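Local coordinates for protein 5'-methylthioadenosine nucleosidase / s-adenosylhomocysteine nucleosidase (Brucella melitensis bv. 1, PDB 4PR3) that is a nucleosidase-type protein of the phosphorylase superfamily that holds adenine in a pocket of its alpha/beta fold, at residues A[31-36]-A[223-228]; A[49-54]-A[216-221]; A[61-66]-A[170-175]; A[109-114]-A[122-127]. All blocks are in the same frame, centred on the assembly; numbering follows the deposited sequence.

Contact 1: residues A[31-36]-A[223-228]; sequences KRLLYV and RAVADG
V225 meets K31 and L33 through its two methyl branches, and this apolar touch is the whole of the direct contact between strand residues 31-36 and the end of the helix in 223-228. CG1 of V225 lies 3.9 Å from K31 CB and 4.0 Å from K31 CG, the side chains passing at a slant. CG2 meets L33 CD1 at 4.1 Å, valine and leucine lying alongside with their side chains antiparallel. With chi1 of V225 at 167°, CG1 stands anti to the backbone N and CG2 anti to the carbonyl carbon, which spreads the two methyls over successive inward-pointing residues of the strand. K31 lends only the root of its chain: the bend at chi2 (-60°) turns its far end away from the helix. No hydrogen bond crosses between the segments.

Polar bonds are made within the helical segment. A salt bridge, whose hydrogen bond is weak, joins R223 NE to D227 OD1 at 3.3 Å, the carboxylate oxygen lying in the guanidinium plane at its edge. The helix closes in a Schellman motif with G228 at positive phi, and G228 N bonds V225 O at 3.0 Å.

L33 also packs on L83 and I85 of strand 83-91 and on V28 of strand 26-28, while the backbone of 31-36 pairs with 83-91 and, through Y35, with L54. Y35 OH makes a weak hydrogen bond to E222 one turn up the helix. V225 thus seats the last turn of helix 207-226 on strand 31-37, between its partners 26-28 and 83-91.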
loop_
_atom_site.group_PDB
_atom_site.type_symbol
_atom_site.label_atom_id
_atom_site.label_comp_id
_atom_site.label_asym_id
_atom_site.label_seq_id
_atom_site.Cartn_x
_atom_site.Cartn_y
_atom_site.Cartn_z
ATOM N N LYS A 31 -8.168 18.459 -21.260
ATOM C CA LYS A 31 -8.129 17.369 -20.290
ATOM C C LYS A 31 -7.065 17.637 -19.230
ATOM O O LYS A 31 -6.005 18.188 -19.526
ATOM C CB LYS A 31 -7.848 16.035 -20.987
ATOM C CG LYS A 31 -8.844 15.673 -22.075
ATOM C CD LYS A 31 -10.258 15.555 -21.531
ATOM C CE LYS A 31 -11.242 15.215 -22.643
ATOM N NZ LYS A 31 -12.658 15.218 -22.175
ATOM N N ARG A 32 -7.347 17.244 -17.994
ATOM C CA ARG A 32 -6.413 17.487 -16.897
ATOM C C ARG A 32 -5.599 16.243 -16.536
ATOM O O ARG A 32 -6.151 15.227 -16.116
ATOM C CB ARG A 32 -7.155 18.028 -15.674
ATOM C CG ARG A 32 -6.621 19.362 -15.175
ATOM C CD ARG A 32 -7.722 20.176 -14.528
ATOM N NE ARG A 32 -8.771 19.320 -13.984
ATOM C CZ ARG A 32 -9.793 19.761 -13.258
ATOM N NH1 ARG A 32 -9.898 21.055 -12.978
ATOM N NH2 ARG A 32 -10.705 18.908 -12.807
ATOM N N LEU A 33 -4.282 16.340 -16.708
ATOM C CA LEU A 33 -3.382 15.214 -16.482
ATOM C C LEU A 33 -2.528 15.402 -15.234
ATOM O O LEU A 33 -2.019 16.494 -14.974
ATOM C CB LEU A 33 -2.462 15.014 -17.687
ATOM C CG LEU A 33 -3.100 14.929 -19.071
ATOM C CD1 LEU A 33 -2.062 14.509 -20.096
ATOM C CD2 LEU A 33 -4.266 13.967 -19.061
ATOM N N LEU A 34 -2.370 14.328 -14.471
ATOM C CA LEU A 34 -1.566 14.350 -13.255
ATOM C C LEU A 34 -0.433 13.325 -13.325
ATOM O O LEU A 34 -0.675 12.123 -13.405
ATOM C CB LEU A 34 -2.450 14.080 -12.036
ATOM C CG LEU A 34 -1.739 13.995 -10.687
ATOM C CD1 LEU A 34 -1.007 15.296 -10.397
ATOM C CD2 LEU A 34 -2.731 13.664 -9.580
ATOM N N TYR A 35 0.804 13.806 -13.300
ATOM C CA TYR A 35 1.958 12.918 -13.354
ATOM C C TYR A 35 2.468 12.613 -11.955
ATOM O O TYR A 35 2.667 13.521 -11.146
ATOM C CB TYR A 35 3.076 13.539 -14.192
ATOM C CG TYR A 35 2.717 13.727 -15.645
ATOM C CD1 TYR A 35 2.003 14.843 -16.063
ATOM C CD2 TYR A 35 3.088 12.790 -16.599
ATOM C CE1 TYR A 35 1.669 15.020 -17.392
ATOM C CE2 TYR A 35 2.761 12.960 -17.931
ATOM C CZ TYR A 35 2.051 14.077 -18.322
ATOM O OH TYR A 35 1.718 14.252 -19.646
ATOM N N VAL A 36 2.672 11.332 -11.666
ATOM C CA VAL A 36 3.201 10.930 -10.374
ATOM C C VAL A 36 4.505 10.151 -10.529
ATOM O O VAL A 36 4.662 9.353 -11.452
ATOM C CB VAL A 36 2.170 10.118 -9.551
ATOM C CG1 VAL A 36 0.849 10.869 -9.475
ATOM C CG2 VAL A 36 1.960 8.740 -10.145
ATOM N N ARG A 223 -0.094 13.778 -27.017
ATOM C CA ARG A 223 -0.646 13.838 -28.357
ATOM C C ARG A 223 -1.840 12.900 -28.482
ATOM O O ARG A 223 -2.849 13.243 -29.100
ATOM C CB ARG A 223 0.415 13.480 -29.393
ATOM C CG ARG A 223 -0.135 13.348 -30.798
ATOM C CD ARG A 223 -0.783 14.645 -31.269
ATOM N NE ARG A 223 -1.424 14.486 -32.574
ATOM C CZ ARG A 223 -0.770 14.487 -33.731
ATOM N NH1 ARG A 223 0.550 14.636 -33.747
ATOM N NH2 ARG A 223 -1.432 14.336 -34.873
ATOM N N ALA A 224 -1.726 11.719 -27.886
ATOM C CA ALA A 224 -2.810 10.746 -27.922
ATOM C C ALA A 224 -4.025 11.245 -27.148
ATOM O O ALA A 224 -5.164 10.979 -27.528
ATOM C CB ALA A 224 -2.342 9.399 -27.381
ATOM N N VAL A 225 -3.778 11.969 -26.059
ATOM C CA VAL A 225 -4.861 12.537 -25.264
ATOM C C VAL A 225 -5.632 13.541 -26.111
ATOM O O VAL A 225 -6.864 13.541 -26.126
ATOM C CB VAL A 225 -4.341 13.201 -23.970
ATOM C CG1 VAL A 225 -5.430 14.045 -23.320
ATOM C CG2 VAL A 225 -3.835 12.146 -23.000
ATOM N N ALA A 226 -4.897 14.376 -26.836
ATOM C CA ALA A 226 -5.508 15.331 -27.753
ATOM C C ALA A 226 -6.268 14.614 -28.869
ATOM O O ALA A 226 -7.224 15.155 -29.422
ATOM C CB ALA A 226 -4.453 16.257 -28.335
ATOM N N ASP A 227 -5.850 13.386 -29.174
ATOM C CA ASP A 227 -6.467 12.593 -30.234
ATOM C C ASP A 227 -7.657 11.794 -29.720
ATOM O O ASP A 227 -8.245 11.006 -30.460
ATOM C CB ASP A 227 -5.456 11.633 -30.863
ATOM C CG ASP A 227 -4.384 12.344 -31.654
ATOM O OD1 ASP A 227 -4.563 13.538 -31.966
ATOM O OD2 ASP A 227 -3.362 11.701 -31.973
ATOM N N GLY A 228 -8.010 11.989 -28.454
ATOM C CA GLY A 228 -9.167 11.316 -27.894
ATOM C C GLY A 228 -8.893 10.009 -27.176
ATOM O O GLY A 228 -9.770 9.148 -27.106
#

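Contact 2: residues A[49-54]-A[216-221]; sequences KLFTPL and GAVARV
The layer between the C-terminal helix 207-226 and the central sheet takes in V218, which faces L50 at the end of helix 45-50 and F51 in the loop that follows. L50 CD1 comes within 3.6 Å of V218 CG1 and 3.7 Å of V218 CB, leucine and valine running past each other in opposite senses. F51 presents a ring edge: CE2 is 4.0 Å from V218 CG2, which sits near the ring plane, and 4.1 Å from V218 CG1. One branch of V218 therefore touches both neighbours, while the other meets only the phenylalanine edge. The F51 ring is brought inward by chi1 of 56°, which sets CG between the backbone N and the carbonyl carbon, and there it stacks with the ring of Y35. No hydrogen bond links 49-54 with 216-221.

F51 O accepts from Y43 OH and L50 O from K26 NZ. Helix 207-226 packs on the sheet through V218, which touches L87 of strand 83-91 and L187 of strand 184-192, with L50 and F51 filling its flank, in keeping with the alpha/beta/alpha sandwich of the phosphorylase superfamily.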
loop_
_atom_site.group_PDB
_atom_site.type_symbol
_atom_site.label_atom_id
_atom_site.label_comp_id
_atom_site.label_asym_id
_atom_site.label_seq_id
_atom_site.Cartn_x
_atom_site.Cartn_y
_atom_site.Cartn_z
ATOM N N LYS A 49 10.943 19.713 -18.514
ATOM C CA LYS A 49 10.357 20.594 -19.516
ATOM C C LYS A 49 8.865 20.321 -19.701
ATOM O O LYS A 49 8.086 21.239 -19.949
ATOM C CB LYS A 49 11.099 20.469 -20.854
ATOM C CG LYS A 49 12.478 21.124 -20.858
ATOM C CD LYS A 49 13.120 21.122 -22.246
ATOM C CE LYS A 49 13.640 19.741 -22.628
ATOM N NZ LYS A 49 14.364 19.741 -23.936
ATOM N N LEU A 50 8.473 19.056 -19.569
ATOM C CA LEU A 50 7.094 18.639 -19.828
ATOM C C LEU A 50 6.100 18.876 -18.687
ATOM O O LEU A 50 4.974 19.306 -18.929
ATOM C CB LEU A 50 7.060 17.173 -20.263
ATOM C CG LEU A 50 7.884 16.858 -21.513
ATOM C CD1 LEU A 50 7.942 15.363 -21.759
ATOM C CD2 LEU A 50 7.314 17.578 -22.721
ATOM N N PHE A 51 6.502 18.592 -17.449
ATOM C CA PHE A 51 5.569 18.687 -16.326
ATOM C C PHE A 51 6.240 18.797 -14.959
ATOM O O PHE A 51 7.463 18.703 -14.840
ATOM C CB PHE A 51 4.648 17.464 -16.315
ATOM C CG PHE A 51 5.382 16.153 -16.263
ATOM C CD1 PHE A 51 5.807 15.625 -15.054
ATOM C CD2 PHE A 51 5.653 15.450 -17.425
ATOM C CE1 PHE A 51 6.492 14.422 -15.008
ATOM C CE2 PHE A 51 6.337 14.249 -17.385
ATOM C CZ PHE A 51 6.755 13.733 -16.175
ATOM N N THR A 52 5.413 18.978 -13.931
ATOM C CA THR A 52 5.856 18.914 -12.542
ATOM C C THR A 52 5.145 17.762 -11.834
ATOM O O THR A 52 3.935 17.817 -11.608
ATOM C CB THR A 52 5.567 20.222 -11.781
ATOM O OG1 THR A 52 6.112 21.333 -12.502
ATOM C CG2 THR A 52 6.183 20.172 -10.389
ATOM N N PRO A 53 5.896 16.705 -11.496
ATOM C CA PRO A 53 5.337 15.493 -10.889
ATOM C C PRO A 53 5.005 15.631 -9.406
ATOM O O PRO A 53 5.701 16.321 -8.663
ATOM C CB PRO A 53 6.463 14.473 -11.068
ATOM C CG PRO A 53 7.702 15.293 -11.036
ATOM C CD PRO A 53 7.350 16.597 -11.702
ATOM N N LEU A 54 3.937 14.957 -8.992
ATOM C CA LEU A 54 3.656 14.729 -7.585
ATOM C C LEU A 54 4.591 13.617 -7.116
ATOM O O LEU A 54 4.648 12.548 -7.729
ATOM C CB LEU A 54 2.209 14.272 -7.420
ATOM C CG LEU A 54 1.404 14.732 -6.203
ATOM C CD1 LEU A 54 0.314 13.717 -5.899
ATOM C CD2 LEU A 54 2.286 14.973 -4.982
ATOM N N GLY A 216 10.138 11.416 -24.424
ATOM C CA GLY A 216 9.646 11.129 -25.756
ATOM C C GLY A 216 8.318 10.402 -25.703
ATOM O O GLY A 216 7.409 10.691 -26.479
ATOM N N ALA A 217 8.201 9.459 -24.773
ATOM C CA ALA A 217 6.961 8.713 -24.593
ATOM C C ALA A 217 5.839 9.615 -24.095
ATOM O O ALA A 217 4.699 9.497 -24.537
ATOM C CB ALA A 217 7.174 7.553 -23.636
ATOM N N VAL A 218 6.169 10.516 -23.174
ATOM C CA VAL A 218 5.189 11.448 -22.620
ATOM C C VAL A 218 4.614 12.335 -23.716
ATOM O O VAL A 218 3.404 12.568 -23.766
ATOM C CB VAL A 218 5.796 12.304 -21.482
ATOM C CG1 VAL A 218 4.907 13.493 -21.156
ATOM C CG2 VAL A 218 6.022 11.451 -20.245
ATOM N N ALA A 219 5.485 12.808 -24.602
ATOM C CA ALA A 219 5.065 13.585 -25.763
ATOM C C ALA A 219 4.036 12.835 -26.613
ATOM O O ALA A 219 3.069 13.425 -27.095
ATOM C CB ALA A 219 6.268 13.970 -26.602
ATOM N N ARG A 220 4.240 11.534 -26.788
ATOM C CA ARG A 220 3.319 10.730 -27.586
ATOM C C ARG A 220 1.993 10.498 -26.869
ATOM O O ARG A 220 0.949 10.368 -27.508
ATOM C CB ARG A 220 3.953 9.390 -27.971
ATOM C CG ARG A 220 5.350 9.523 -28.546
ATOM C CD ARG A 220 5.861 8.200 -29.077
ATOM N NE ARG A 220 5.288 7.900 -30.382
ATOM C CZ ARG A 220 5.885 8.172 -31.537
ATOM N NH1 ARG A 220 7.081 8.746 -31.548
ATOM N NH2 ARG A 220 5.287 7.866 -32.679
ATOM N N VAL A 221 2.032 10.444 -25.542
ATOM C CA VAL A 221 0.815 10.246 -24.764
ATOM C C VAL A 221 -0.060 11.496 -24.792
ATOM O O VAL A 221 -1.265 11.412 -25.031
ATOM C CB VAL A 221 1.115 9.853 -23.301
ATOM C CG1 VAL A 221 -0.176 9.761 -22.502
ATOM C CG2 VAL A 221 1.870 8.533 -23.248
#

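Contact 3: residues A[61-66]-A[170-175]; sequences VEAAVN and TYACLR
T170 OG1 is held by D167 OD2 in a hydrogen bond and more weakly by R188 NH2, at the start of the helix whose A172 meets A63 and A64. D167 belongs to the adenine pocket, so T170 stands just behind a first-shell residue. Across the contact all is alanine: A172 CB lies 3.9 Å from A63 CB and 4.1 Å from A64 CB, and it approaches the A64 backbone N at 3.9 Å. The methyl of A172 thus rests against two successive residues of the opposing helix, and with such small groups the backbones come close, A64 CA and A172 CA being 4.9 Å apart. This is close alanine-to-alanine packing between helix 60-76 and helix 170-180 of the alpha/beta fold. Helix 170-180 lies against the central sheet, C173 on S86 and T170 on V106, and Y171 stacks with Y108.

Both helices also take part in the dimer interface. E62 OE2 of this chain forms an intersubunit salt bridge with R175 NE of the second subunit, and R175 NE of this chain pairs likewise with E62 OE2 of the second subunit. A64 packs on V65 of the second subunit, and V61 on its Y108, while within the chain N66 ND2 donates to I56 O.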
loop_
_atom_site.group_PDB
_atom_site.type_symbol
_atom_site.label_atom_id
_atom_site.label_comp_id
_atom_site.label_asym_id
_atom_site.label_seq_id
_atom_site.Cartn_x
_atom_site.Cartn_y
_atom_site.Cartn_z
ATOM N N VAL A 61 3.172 0.661 -0.144
ATOM C CA VAL A 61 2.474 1.319 0.962
ATOM C C VAL A 61 2.593 2.843 0.893
ATOM O O VAL A 61 1.598 3.553 1.056
ATOM C CB VAL A 61 2.947 0.797 2.339
ATOM C CG1 VAL A 61 2.452 1.702 3.463
ATOM C CG2 VAL A 61 2.469 -0.627 2.550
ATOM N N GLU A 62 3.801 3.338 0.639
ATOM C CA GLU A 62 4.017 4.777 0.501
ATOM C C GLU A 62 3.237 5.329 -0.680
ATOM O O GLU A 62 2.626 6.393 -0.589
ATOM C CB GLU A 62 5.505 5.104 0.340
ATOM C CG GLU A 62 6.343 4.805 1.572
ATOM C CD GLU A 62 5.722 5.353 2.841
ATOM O OE1 GLU A 62 5.427 6.568 2.881
ATOM O OE2 GLU A 62 5.519 4.565 3.794
ATOM N N ALA A 63 3.258 4.595 -1.787
ATOM C CA ALA A 63 2.561 5.000 -3.002
ATOM C C ALA A 63 1.052 5.039 -2.800
ATOM O O ALA A 63 0.384 5.984 -3.226
ATOM C CB ALA A 63 2.912 4.069 -4.147
ATOM N N ALA A 64 0.521 4.007 -2.153
ATOM C CA ALA A 64 -0.911 3.919 -1.900
ATOM C C ALA A 64 -1.387 5.019 -0.956
ATOM O O ALA A 64 -2.395 5.669 -1.214
ATOM C CB ALA A 64 -1.266 2.557 -1.338
ATOM N N VAL A 65 -0.657 5.224 0.136
ATOM C CA VAL A 65 -1.047 6.216 1.126
ATOM C C VAL A 65 -0.989 7.634 0.557
ATOM O O VAL A 65 -1.943 8.401 0.689
ATOM C CB VAL A 65 -0.185 6.119 2.407
ATOM C CG1 VAL A 65 -0.441 7.313 3.320
ATOM C CG2 VAL A 65 -0.464 4.818 3.145
ATOM N N ASN A 66 0.122 7.970 -0.090
ATOM C CA ASN A 66 0.306 9.310 -0.639
ATOM C C ASN A 66 -0.643 9.663 -1.785
ATOM O O ASN A 66 -1.153 10.779 -1.846
ATOM C CB ASN A 66 1.758 9.526 -1.072
ATOM C CG ASN A 66 2.698 9.696 0.104
ATOM O OD1 ASN A 66 2.307 10.201 1.160
ATOM N ND2 ASN A 66 3.947 9.275 -0.071
ATOM N N THR A 170 3.470 1.043 -9.231
ATOM C CA THR A 170 2.315 1.130 -10.124
ATOM C C THR A 170 1.020 0.457 -9.660
ATOM O O THR A 170 -0.040 1.075 -9.727
ATOM C CB THR A 170 2.683 0.598 -11.520
ATOM O OG1 THR A 170 3.822 1.313 -12.010
ATOM C CG2 THR A 170 1.525 0.765 -12.493
ATOM N N TYR A 171 1.087 -0.784 -9.185
ATOM C CA TYR A 171 -0.129 -1.463 -8.732
ATOM C C TYR A 171 -0.808 -0.707 -7.590
ATOM O O TYR A 171 -2.033 -0.683 -7.489
ATOM C CB TYR A 171 0.147 -2.911 -8.316
ATOM C CG TYR A 171 -1.075 -3.619 -7.773
ATOM C CD1 TYR A 171 -1.935 -4.310 -8.620
ATOM C CD2 TYR A 171 -1.375 -3.589 -6.415
ATOM C CE1 TYR A 171 -3.058 -4.948 -8.127
ATOM C CE2 TYR A 171 -2.491 -4.219 -5.918
ATOM C CZ TYR A 171 -3.329 -4.898 -6.775
ATOM O OH TYR A 171 -4.442 -5.527 -6.270
ATOM N N ALA A 172 -0.007 -0.100 -6.724
ATOM C CA ALA A 172 -0.548 0.695 -5.633
ATOM C C ALA A 172 -1.233 1.950 -6.173
ATOM O O ALA A 172 -2.238 2.405 -5.623
ATOM C CB ALA A 172 0.547 1.059 -4.651
ATOM N N CYS A 173 -0.684 2.504 -7.251
ATOM C CA CYS A 173 -1.284 3.663 -7.901
ATOM C C CYS A 173 -2.631 3.295 -8.497
ATOM O O CYS A 173 -3.592 4.059 -8.407
ATOM C CB CYS A 173 -0.371 4.200 -9.004
ATOM S SG CYS A 173 1.201 4.865 -8.421
ATOM N N LEU A 174 -2.688 2.112 -9.102
ATOM C CA LEU A 174 -3.896 1.628 -9.754
ATOM C C LEU A 174 -5.064 1.529 -8.787
ATOM O O LEU A 174 -6.151 2.040 -9.062
ATOM C CB LEU A 174 -3.645 0.265 -10.397
ATOM C CG LEU A 174 -4.852 -0.306 -11.145
ATOM C CD1 LEU A 174 -5.280 0.646 -12.252
ATOM C CD2 LEU A 174 -4.543 -1.679 -11.705
ATOM N N ARG A 175 -4.837 0.867 -7.657
ATOM C CA ARG A 175 -5.888 0.671 -6.665
ATOM C C ARG A 175 -6.366 2.003 -6.107
ATOM O O ARG A 175 -7.541 2.162 -5.790
ATOM C CB ARG A 175 -5.410 -0.245 -5.540
ATOM C CG ARG A 175 -5.055 -1.643 -6.003
ATOM C CD ARG A 175 -6.256 -2.361 -6.611
ATOM N NE ARG A 175 -7.343 -2.518 -5.650
ATOM C CZ ARG A 175 -8.543 -1.962 -5.777
ATOM N NH1 ARG A 175 -8.825 -1.213 -6.837
ATOM N NH2 ARG A 175 -9.465 -2.158 -4.845
#

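Contact 4: residues A[109-114]-A[122-127]; sequences RDMDAS and VTPFLD
Selenomethionine M111 has CG anti to its own N (chi1 170°), and bends at chi2 (72°) and chi3 (-107°) fold its chain onto V122, T123 and P124. CG lies 3.5 Å from V122 O and 3.6 Å from T123 OG1. The selenium is likewise 3.6 Å from T123 OG1, the M111 chain lying roughly perpendicular to that of T123. The SE and the terminal CE of M111 are both 4.1 Å from P124 CD. A113 adds a second apolar touch, its CB 3.9 Å from P124 CG, so the proline ring is met at two of its carbons.

Both segments belong to the long loop between strand 100-108 and strand 132-133, and T123 to L126 form a type II beta turn with P124 and F125 at its corners, F125 taking the positive phi of that turn. No direct hydrogen bond crosses, but one water does the bridging: it accepts from A113 N at 2.6 Å and donates to V122 O at 2.8 Å.

V122 turns its CB away from M111 and offers its carbonyl O instead. M111 also packs on G150 of the second subunit, D112 makes backbone hydrogen bonds to that subunit, and F125 touches its A39. Within the chain, T123 rests on Y171 of helix 170-180.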
loop_
_atom_site.group_PDB
_atom_site.type_symbol
_atom_site.label_atom_id
_atom_site.label_comp_id
_atom_site.label_asym_id
_atom_site.label_seq_id
_atom_site.Cartn_x
_atom_site.Cartn_y
_atom_site.Cartn_z
ATOM N N ARG A 109 3.010 -8.682 -6.688
ATOM C CA ARG A 109 3.731 -9.926 -6.411
ATOM C C ARG A 109 3.882 -10.221 -4.923
ATOM O O ARG A 109 4.246 -11.334 -4.541
ATOM C CB ARG A 109 5.097 -9.938 -7.100
ATOM C CG ARG A 109 6.004 -8.806 -6.684
ATOM C CD ARG A 109 7.381 -8.933 -7.303
ATOM N NE ARG A 109 8.249 -7.844 -6.872
ATOM C CZ ARG A 109 8.366 -6.684 -7.506
ATOM N NH1 ARG A 109 7.678 -6.460 -8.618
ATOM N NH2 ARG A 109 9.180 -5.753 -7.035
ATOM N N ASP A 110 3.594 -9.232 -4.083
ATOM C CA ASP A 110 3.682 -9.422 -2.643
ATOM C C ASP A 110 2.461 -10.145 -2.101
ATOM O O ASP A 110 2.452 -10.582 -0.954
ATOM C CB ASP A 110 3.848 -8.083 -1.925
ATOM C CG ASP A 110 5.177 -7.427 -2.217
ATOM O OD1 ASP A 110 6.103 -8.140 -2.657
ATOM O OD2 ASP A 110 5.296 -6.202 -1.999
HETATM N N MSE A 111 1.435 -10.284 -2.932
HETATM C CA MSE A 111 0.172 -10.862 -2.494
HETATM C C MSE A 111 0.135 -12.359 -2.760
HETATM O O MSE A 111 0.068 -12.783 -3.912
HETATM C CB MSE A 111 -0.981 -10.188 -3.244
HETATM C CG MSE A 111 -2.338 -10.852 -3.066
HETATM SE SE MSE A 111 -3.079 -10.583 -1.286
HETATM C CE MSE A 111 -2.814 -12.348 -0.570
ATOM N N ASP A 112 0.198 -13.158 -1.696
ATOM C CA ASP A 112 -0.012 -14.596 -1.821
ATOM C C ASP A 112 -1.001 -15.099 -0.766
ATOM O O ASP A 112 -0.667 -15.188 0.412
ATOM C CB ASP A 112 1.327 -15.322 -1.668
ATOM C CG ASP A 112 1.269 -16.765 -2.131
ATOM O OD1 ASP A 112 0.160 -17.255 -2.436
ATOM O OD2 ASP A 112 2.336 -17.414 -2.182
ATOM N N ALA A 113 -2.210 -15.441 -1.202
ATOM C CA ALA A 113 -3.219 -16.049 -0.335
ATOM C C ALA A 113 -3.346 -17.561 -0.527
ATOM O O ALA A 113 -4.221 -18.191 0.062
ATOM C CB ALA A 113 -4.568 -15.369 -0.508
ATOM N N SER A 114 -2.494 -18.129 -1.378
ATOM C CA SER A 114 -2.592 -19.546 -1.755
ATOM C C SER A 114 -2.711 -20.596 -0.633
ATOM O O SER A 114 -3.410 -21.594 -0.818
ATOM C CB SER A 114 -1.498 -19.936 -2.759
ATOM O OG SER A 114 -0.222 -19.507 -2.330
ATOM N N VAL A 122 -3.729 -13.022 -6.267
ATOM C CA VAL A 122 -5.114 -12.583 -6.132
ATOM C C VAL A 122 -5.425 -12.159 -4.699
ATOM O O VAL A 122 -5.069 -12.853 -3.744
ATOM C CB VAL A 122 -6.102 -13.683 -6.581
ATOM C CG1 VAL A 122 -7.538 -13.243 -6.358
ATOM C CG2 VAL A 122 -5.875 -14.031 -8.044
ATOM N N THR A 123 -6.085 -11.013 -4.560
ATOM C CA THR A 123 -6.464 -10.487 -3.257
ATOM C C THR A 123 -7.880 -10.924 -2.871
ATOM O O THR A 123 -8.824 -10.740 -3.639
ATOM C CB THR A 123 -6.373 -8.949 -3.235
ATOM O OG1 THR A 123 -5.043 -8.541 -3.575
ATOM C CG2 THR A 123 -6.728 -8.406 -1.861
ATOM N N PRO A 124 -8.028 -11.512 -1.674
ATOM C CA PRO A 124 -9.319 -11.938 -1.123
ATOM C C PRO A 124 -10.336 -10.803 -1.006
ATOM O O PRO A 124 -9.959 -9.660 -0.739
ATOM C CB PRO A 124 -8.948 -12.443 0.273
ATOM C CG PRO A 124 -7.537 -12.884 0.141
ATOM C CD PRO A 124 -6.905 -11.912 -0.806
ATOM N N PHE A 125 -11.610 -11.138 -1.211
ATOM C CA PHE A 125 -12.733 -10.205 -1.059
ATOM C C PHE A 125 -12.652 -9.001 -1.988
ATOM O O PHE A 125 -13.247 -7.958 -1.727
ATOM C CB PHE A 125 -12.870 -9.738 0.393
ATOM C CG PHE A 125 -13.131 -10.851 1.363
ATOM C CD1 PHE A 125 -14.407 -11.373 1.510
ATOM C CD2 PHE A 125 -12.103 -11.376 2.129
ATOM C CE1 PHE A 125 -14.652 -12.397 2.403
ATOM C CE2 PHE A 125 -12.340 -12.403 3.024
ATOM C CZ PHE A 125 -13.617 -12.914 3.161
ATOM N N LEU A 126 -11.923 -9.160 -3.082
ATOM C CA LEU A 126 -11.772 -8.097 -4.058
ATOM C C LEU A 126 -11.935 -8.722 -5.427
ATOM O O LEU A 126 -11.227 -9.675 -5.763
ATOM C CB LEU A 126 -10.387 -7.465 -3.937
ATOM C CG LEU A 126 -10.051 -6.343 -4.921
ATOM C CD1 LEU A 126 -10.980 -5.156 -4.714
ATOM C CD2 LEU A 126 -8.596 -5.922 -4.784
ATOM N N ASP A 127 -12.851 -8.198 -6.232
ATOM C CA ASP A 127 -13.059 -8.824 -7.518
ATOM C C ASP A 127 -12.113 -8.105 -8.454
ATOM O O ASP A 127 -12.399 -7.015 -8.946
ATOM C CB ASP A 127 -14.508 -8.609 -7.965
ATOM C CG ASP A 127 -14.960 -9.612 -9.011
ATOM O OD1 ASP A 127 -14.627 -10.809 -8.880
ATOM O OD2 ASP A 127 -15.660 -9.202 -9.963
HETATM O O HOH W 1 -3.266 -15.017 -3.540
#

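Overall arrangement
Contacts 1 and 2 are neighbours, centres about 10 Å apart, and share helix 207-226; Y35 joins them, its O probably bonded to L54 N at 2.9 Å. Contacts 3 and 4, centres about 16 Å apart, touch where R175 meets L126, and both reach the second subunit. Contact 3 comes near the first pair without touching it, nearest atoms about 4 Å from contact 1 and 5 Å from contact 2; contact 4 is the remote one, its centre about 33 Å from that of contact 2. Contact 4 is nested in the chain loop closed by contact 3, that in the loop of contact 2, and that in the loop of contact 1. Adenine is about 12 Å from the A63 side chain, and R109 hydrogen-bonds pocket residue N151.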